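PDB 3VSN: Non-sulfated chondroitin lyase E66 from Autographa californica nucleopolyhedrovirus, which cleaves chondroitin as a lyase in the viral envelope and is essential for oral infectivity, perhaps by digesting the chondroitin sulfate barrier of the host midgut. Local coordinates for residues V340-R345 / F410-G415. Numbering follows the deposited sequence.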
loop_
_atom_site.group_PDB
_atom_site.type_symbol
_atom_site.label_atom_id
_atom_site.label_comp_id
_atom_site.label_asym_id
_atom_site.label_seq_id
_atom_site.Cartn_x
_atom_site.Cartn_y
_atom_site.Cartn_z
ATOM N N VAL A 340 -3.908 -0.603 9.608
ATOM C CA VAL A 340 -4.580 0.659 9.305
ATOM C C VAL A 340 -5.556 0.950 10.441
ATOM O O VAL A 340 -6.461 0.155 10.712
ATOM C CB VAL A 340 -5.313 0.618 7.944
ATOM C CG1 VAL A 340 -6.127 1.889 7.721
ATOM C CG2 VAL A 340 -4.317 0.409 6.807
ATOM N N GLY A 341 -5.347 2.078 11.115
ATOM C CA GLY A 341 -6.205 2.504 12.212
ATOM C C GLY A 341 -7.454 3.192 11.696
ATOM O O GLY A 341 -7.792 3.093 10.511
ATOM N N VAL A 342 -8.146 3.885 12.591
ATOM C CA VAL A 342 -9.412 4.526 12.260
ATOM C C VAL A 342 -9.421 5.943 12.834
ATOM O O VAL A 342 -9.103 6.149 14.010
ATOM C CB VAL A 342 -10.615 3.707 12.807
ATOM C CG1 VAL A 342 -11.939 4.269 12.311
ATOM C CG2 VAL A 342 -10.511 2.239 12.413
ATOM N N THR A 343 -9.751 6.917 11.992
ATOM C CA THR A 343 -9.999 8.285 12.449
ATOM C C THR A 343 -11.284 8.790 11.802
ATOM O O THR A 343 -11.566 8.474 10.646
ATOM C CB THR A 343 -8.820 9.252 12.144
ATOM O OG1 THR A 343 -9.209 10.600 12.448
ATOM C CG2 THR A 343 -8.389 9.176 10.670
ATOM N N ASN A 344 -12.067 9.563 12.550
ATOM C CA ASN A 344 -13.266 10.204 11.998
ATOM C C ASN A 344 -12.969 11.139 10.813
ATOM O O ASN A 344 -13.874 11.480 10.050
ATOM C CB ASN A 344 -14.021 10.962 13.093
ATOM C CG ASN A 344 -13.132 11.934 13.844
ATOM O OD1 ASN A 344 -12.701 11.656 14.963
ATOM N ND2 ASN A 344 -12.833 13.068 13.226
ATOM N N ARG A 345 -11.707 11.541 10.664
ATOM C CA ARG A 345 -11.273 12.407 9.554
ATOM C C ARG A 345 -11.169 11.706 8.194
ATOM O O ARG A 345 -11.177 12.368 7.153
ATOM C CB ARG A 345 -9.918 13.042 9.870
ATOM C CG ARG A 345 -9.945 14.125 10.936
ATOM C CD ARG A 345 -8.597 14.830 11.006
ATOM N NE ARG A 345 -7.515 13.892 11.296
ATOM C CZ ARG A 345 -7.099 13.579 12.519
ATOM N NH1 ARG A 345 -7.664 14.135 13.585
ATOM N NH2 ARG A 345 -6.113 12.707 12.677
ATOM N N PHE A 410 -16.986 5.906 3.189
ATOM C CA PHE A 410 -17.745 5.942 4.433
ATOM C C PHE A 410 -16.857 6.324 5.608
ATOM O O PHE A 410 -15.807 5.710 5.824
ATOM C CB PHE A 410 -18.407 4.576 4.685
ATOM C CG PHE A 410 -19.275 4.110 3.550
ATOM C CD1 PHE A 410 -20.641 4.372 3.553
ATOM C CD2 PHE A 410 -18.725 3.434 2.464
ATOM C CE1 PHE A 410 -21.444 3.959 2.498
ATOM C CE2 PHE A 410 -19.521 3.024 1.403
ATOM C CZ PHE A 410 -20.882 3.284 1.422
ATOM N N ARG A 411 -17.282 7.347 6.349
ATOM C CA ARG A 411 -16.614 7.760 7.585
ATOM C C ARG A 411 -17.113 6.906 8.744
ATOM O O ARG A 411 -18.289 6.540 8.774
ATOM C CB ARG A 411 -16.895 9.234 7.910
ATOM C CG ARG A 411 -16.379 10.242 6.896
ATOM C CD ARG A 411 -14.862 10.342 6.891
ATOM N NE ARG A 411 -14.423 11.430 6.023
ATOM C CZ ARG A 411 -14.254 12.688 6.419
ATOM N NH1 ARG A 411 -14.470 13.035 7.685
ATOM N NH2 ARG A 411 -13.861 13.603 5.544
ATOM N N PRO A 412 -16.227 6.595 9.709
ATOM C CA PRO A 412 -16.653 5.837 10.880
ATOM C C PRO A 412 -17.438 6.724 11.847
ATOM O O PRO A 412 -17.183 7.925 11.920
ATOM C CB PRO A 412 -15.327 5.409 11.509
ATOM C CG PRO A 412 -14.380 6.510 11.149
ATOM C CD PRO A 412 -14.796 6.960 9.776
ATOM N N THR A 413 -18.389 6.137 12.570
ATOM C CA THR A 413 -19.129 6.861 13.610
ATOM C C THR A 413 -18.169 7.312 14.714
ATOM O O THR A 413 -18.232 8.452 15.174
ATOM C CB THR A 413 -20.245 5.990 14.216
ATOM O OG1 THR A 413 -21.116 5.542 13.174
ATOM C CG2 THR A 413 -21.058 6.777 15.255
ATOM N N ILE A 414 -17.295 6.397 15.131
ATOM C CA ILE A 414 -16.203 6.708 16.046
ATOM C C ILE A 414 -14.892 6.261 15.396
ATOM O O ILE A 414 -14.817 5.175 14.817
ATOM C CB ILE A 414 -16.372 6.000 17.413
ATOM C CG1 ILE A 414 -17.646 6.493 18.122
ATOM C CG2 ILE A 414 -15.140 6.203 18.295
ATOM C CD1 ILE A 414 -18.001 5.716 19.375
ATOM N N GLY A 415 -13.877 7.116 15.479
ATOM C CA GLY A 415 -12.531 6.770 15.034
ATOM C C GLY A 415 -11.502 7.536 15.837
ATOM O O GLY A 415 -11.270 8.717 15.582
HETATM O O HOH W 1 -9.268 10.823 15.134
#
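Gly415 lies close against the backbone of Thr343, their CA atoms 3.9 Å apart. Glycine suits this place because having no side chain permits so close an approach. Its carbonyl O accepts a hydrogen bond from Asn344 N at 3.2 Å, the donor tilted 21° from the carbonyl plane, and also receives a CA-H...O contact from Thr343 and a hydrogen bond donated by a water that is also hydrogen-bonded to Thr343 OG1. With chi1 at 172°, OG1 is carried forward, beside the carbonyl carbon, to accept from Arg345 N, closing an ST turn. Beside this close backbone approach, Val342 CG1 packs 3.5 Å from Pro412 CG, two compact apolar groups lying alongside one another and pointing in opposite directions, with Val430 and Ala432 of strand 426-434 behind the valine.

The more exposed side is polar. Arg411, a residue with several N-H donors, bends at chi2 and donates from NH1 to a lone pair of Asn344 O at 2.9 Å; the bond is bent (134°), its acceptor out of the guanidinium plane. Arg345 O sits over one guanidinium face. Arg411 NE is salt-bridged to Asp248, and Arg345 to Glu608. Thr413 and Ile414, both facing Lys433, form a classic beta bulge where edge strand 414-421 of a seven-stranded antiparallel sheet begins; Pro412 and Gly415, flanking it, dock on the loop after strand 335-340.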